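Local coordinates for protein metazoan TIR-STING fusion (Crassostrea gigas, PDB 6WT6) that is a metazoan fusion protein that joins a TIR domain to a STING-family ligand-binding domain in one polypeptide, at residues K85-P93 / V118-V128. Sequence-based numbering, arbitrary orientation.
Sequences KNVILVISP and VCLVPVLLGGV
Ile-88 meets both Val-121 and Val-123 on one face of a parallel strand pair, while Leu-89 meets Leu-120 on the other. On the first face CG2 of Ile-88 lies 3.6 Å from CG2 of Val-123: with CG1 anti to the carbonyl carbon (chi1 -68°), CG2 falls anti to the backbone N and reaches Val-123, while CG1 lies alongside Val-121, 4.0 Å from its CB. Helix 153-159 covers this apolar row, with Ile-159, Ala-158 and Ile-155 touching Ile-88, Val-121 and Val-123 in turn. On the reverse face the side chains of Leu-89 and Leu-120 slant across each other, CD1 of the first 3.7 Å from CD2 of the second, and Met-105 and Ala-108 of helix 104-108 pack against the two leucines. At one end Pro-93 CD rests 3.7 Å from CG1 of Val-128.

Between the faces, the axes of strands 87-91 and 120-124 come within 4.6 Å, their N-to-C directions differing by 21°. The parallel ladder follows: Leu-89 N donates to Val-121 O (3.0 Å) and Leu-89 O accepts from Val-123 N; Ile-91 N donates to Val-123 O and Ile-91 O accepts from Leu-125 N.

At the polar edge, Cys-119 O is gripped by two donors from opposite faces of its carbonyl plane: Val-87 N at 3.2 Å, and ND2 of Asn-86 at 3.1 Å, the latter bent to 140° at the hydrogen. Ser-92 OG caps Ser-95 N in the following helix and hydrogen-bonds Asp-42. Strand 84-91 lies between 31-36 and 120-124; with helices on both faces this parallel sheet is the flavodoxin-like alpha/beta core characteristic of TIR domains.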
loop_
_atom_site.group_PDB
_atom_site.type_symbol
_atom_site.label_atom_id
_atom_site.label_comp_id
_atom_site.label_asym_id
_atom_site.label_seq_id
_atom_site.Cartn_x
_atom_site.Cartn_y
_atom_site.Cartn_z
ATOM N N LYS A 85 -13.994 -19.199 -3.089
ATOM C CA LYS A 85 -12.658 -19.775 -3.191
ATOM C C LYS A 85 -11.975 -19.344 -4.484
ATOM O O LYS A 85 -10.842 -18.847 -4.467
ATOM C CB LYS A 85 -12.764 -21.296 -3.093
ATOM C CG LYS A 85 -11.525 -22.068 -3.472
ATOM C CD LYS A 85 -11.928 -23.469 -3.894
ATOM C CE LYS A 85 -10.738 -24.384 -4.031
ATOM N NZ LYS A 85 -10.214 -24.757 -2.697
ATOM N N ASN A 86 -12.657 -19.506 -5.613
ATOM C CA ASN A 86 -12.159 -19.054 -6.900
ATOM C C ASN A 86 -13.090 -17.990 -7.473
ATOM O O ASN A 86 -14.270 -17.908 -7.121
ATOM C CB ASN A 86 -12.020 -20.224 -7.888
ATOM C CG ASN A 86 -10.908 -21.191 -7.500
ATOM O OD1 ASN A 86 -11.111 -22.102 -6.697
ATOM N ND2 ASN A 86 -9.729 -21.002 -8.081
ATOM N N VAL A 87 -12.540 -17.156 -8.352
ATOM C CA VAL A 87 -13.310 -16.168 -9.101
ATOM C C VAL A 87 -13.126 -16.470 -10.581
ATOM O O VAL A 87 -11.994 -16.469 -11.084
ATOM C CB VAL A 87 -12.880 -14.726 -8.778
ATOM C CG1 VAL A 87 -13.573 -13.745 -9.710
ATOM C CG2 VAL A 87 -13.198 -14.393 -7.333
ATOM N N ILE A 88 -14.230 -16.727 -11.275
ATOM C CA ILE A 88 -14.222 -17.034 -12.701
ATOM C C ILE A 88 -14.528 -15.754 -13.469
ATOM O O ILE A 88 -15.613 -15.176 -13.323
ATOM C CB ILE A 88 -15.233 -18.141 -13.037
ATOM C CG1 ILE A 88 -14.794 -19.474 -12.426
ATOM C CG2 ILE A 88 -15.411 -18.273 -14.539
ATOM C CD1 ILE A 88 -15.820 -20.575 -12.564
ATOM N N LEU A 89 -13.572 -15.303 -14.280
ATOM C CA LEU A 89 -13.728 -14.109 -15.103
ATOM C C LEU A 89 -14.161 -14.520 -16.505
ATOM O O LEU A 89 -13.451 -15.272 -17.180
ATOM C CB LEU A 89 -12.425 -13.311 -15.167
ATOM C CG LEU A 89 -11.859 -12.719 -13.874
ATOM C CD1 LEU A 89 -10.551 -11.993 -14.163
ATOM C CD2 LEU A 89 -12.857 -11.781 -13.216
ATOM N N VAL A 90 -15.320 -14.026 -16.939
ATOM C CA VAL A 90 -15.830 -14.281 -18.283
ATOM C C VAL A 90 -15.399 -13.103 -19.154
ATOM O O VAL A 90 -16.045 -12.053 -19.167
ATOM C CB VAL A 90 -17.348 -14.465 -18.291
ATOM C CG1 VAL A 90 -17.827 -14.834 -19.686
ATOM C CG2 VAL A 90 -17.761 -15.521 -17.277
ATOM N N ILE A 91 -14.309 -13.284 -19.891
ATOM C CA ILE A 91 -13.664 -12.207 -20.633
ATOM C C ILE A 91 -13.896 -12.449 -22.118
ATOM O O ILE A 91 -13.324 -13.374 -22.708
ATOM C CB ILE A 91 -12.168 -12.117 -20.311
ATOM C CG1 ILE A 91 -11.970 -11.824 -18.822
ATOM C CG2 ILE A 91 -11.506 -11.053 -21.172
ATOM C CD1 ILE A 91 -10.526 -11.632 -18.426
ATOM N N SER A 92 -14.727 -11.603 -22.726
ATOM C CA SER A 92 -15.065 -11.673 -24.142
ATOM C C SER A 92 -14.584 -10.405 -24.839
ATOM O O SER A 92 -14.041 -9.511 -24.175
ATOM C CB SER A 92 -16.576 -11.853 -24.312
ATOM O OG SER A 92 -17.281 -10.703 -23.875
ATOM N N PRO A 93 -14.735 -10.283 -26.164
ATOM C CA PRO A 93 -14.462 -8.979 -26.789
ATOM C C PRO A 93 -15.345 -7.867 -26.256
ATOM O O PRO A 93 -14.881 -6.731 -26.105
ATOM C CB PRO A 93 -14.712 -9.248 -28.282
ATOM C CG PRO A 93 -15.501 -10.518 -28.327
ATOM C CD PRO A 93 -14.980 -11.319 -27.182
ATOM N N VAL A 118 -3.725 -18.527 -7.856
ATOM C CA VAL A 118 -4.500 -19.517 -7.117
ATOM C C VAL A 118 -5.995 -19.268 -7.285
ATOM O O VAL A 118 -6.763 -20.184 -7.589
ATOM C CB VAL A 118 -4.092 -19.515 -5.632
ATOM C CG1 VAL A 118 -5.006 -20.426 -4.822
ATOM C CG2 VAL A 118 -2.636 -19.946 -5.479
ATOM N N CYS A 119 -6.424 -18.021 -7.114
ATOM C CA CYS A 119 -7.831 -17.635 -7.069
ATOM C C CYS A 119 -8.443 -17.444 -8.457
ATOM O O CYS A 119 -9.506 -18.001 -8.749
ATOM C CB CYS A 119 -7.985 -16.352 -6.244
ATOM S SG CYS A 119 -9.641 -15.637 -6.229
ATOM N N LEU A 120 -7.798 -16.652 -9.312
ATOM C CA LEU A 120 -8.423 -16.243 -10.564
ATOM C C LEU A 120 -8.513 -17.399 -11.552
ATOM O O LEU A 120 -7.598 -18.216 -11.671
ATOM C CB LEU A 120 -7.651 -15.080 -11.188
ATOM C CG LEU A 120 -7.938 -13.683 -10.625
ATOM C CD1 LEU A 120 -6.973 -12.655 -11.194
ATOM C CD2 LEU A 120 -9.377 -13.269 -10.911
ATOM N N VAL A 121 -9.641 -17.470 -12.250
ATOM C CA VAL A 121 -9.852 -18.415 -13.341
ATOM C C VAL A 121 -10.322 -17.620 -14.554
ATOM O O VAL A 121 -11.535 -17.452 -14.754
ATOM C CB VAL A 121 -10.862 -19.508 -12.955
ATOM C CG1 VAL A 121 -11.069 -20.479 -14.113
ATOM C CG2 VAL A 121 -10.389 -20.252 -11.718
ATOM N N PRO A 122 -9.408 -17.092 -15.374
ATOM C CA PRO A 122 -9.815 -16.296 -16.545
ATOM C C PRO A 122 -10.346 -17.192 -17.654
ATOM O O PRO A 122 -9.643 -18.082 -18.138
ATOM C CB PRO A 122 -8.515 -15.591 -16.964
ATOM C CG PRO A 122 -7.574 -15.751 -15.797
ATOM C CD PRO A 122 -7.955 -17.045 -15.155
ATOM N N VAL A 123 -11.590 -16.951 -18.063
ATOM C CA VAL A 123 -12.238 -17.706 -19.129
ATOM C C VAL A 123 -12.322 -16.797 -20.348
ATOM O O VAL A 123 -13.066 -15.807 -20.350
ATOM C CB VAL A 123 -13.624 -18.211 -18.713
ATOM C CG1 VAL A 123 -14.267 -18.980 -19.852
ATOM C CG2 VAL A 123 -13.511 -19.087 -17.481
ATOM N N LEU A 124 -11.563 -17.135 -21.386
ATOM C CA LEU A 124 -11.461 -16.306 -22.578
ATOM C C LEU A 124 -12.446 -16.789 -23.637
ATOM O O LEU A 124 -12.503 -17.984 -23.946
ATOM C CB LEU A 124 -10.032 -16.327 -23.123
ATOM C CG LEU A 124 -9.009 -15.363 -22.510
ATOM C CD1 LEU A 124 -8.809 -15.581 -21.016
ATOM C CD2 LEU A 124 -7.678 -15.462 -23.242
ATOM N N LEU A 125 -13.216 -15.854 -24.192
ATOM C CA LEU A 125 -14.227 -16.148 -25.196
ATOM C C LEU A 125 -13.936 -15.363 -26.468
ATOM O O LEU A 125 -13.379 -14.261 -26.423
ATOM C CB LEU A 125 -15.642 -15.806 -24.694
ATOM C CG LEU A 125 -16.316 -16.687 -23.636
ATOM C CD1 LEU A 125 -15.642 -16.548 -22.281
ATOM C CD2 LEU A 125 -17.801 -16.359 -23.526
ATOM N N GLY A 126 -14.318 -15.941 -27.605
ATOM C CA GLY A 126 -14.169 -15.266 -28.879
ATOM C C GLY A 126 -12.749 -15.111 -29.368
ATOM O O GLY A 126 -12.516 -14.365 -30.324
ATOM N N GLY A 127 -11.790 -15.786 -28.743
ATOM C CA GLY A 127 -10.415 -15.717 -29.192
ATOM C C GLY A 127 -9.764 -14.373 -28.948
ATOM O O GLY A 127 -9.102 -13.828 -29.837
ATOM N N VAL A 128 -9.950 -13.820 -27.746
ATOM C CA VAL A 128 -9.276 -12.570 -27.411
ATOM C C VAL A 128 -7.787 -12.808 -27.210
ATOM O O VAL A 128 -6.971 -11.911 -27.459
ATOM C CB VAL A 128 -9.919 -11.923 -26.170
ATOM C CG1 VAL A 128 -11.391 -11.637 -26.424
ATOM C CG2 VAL A 128 -9.748 -12.809 -24.948
#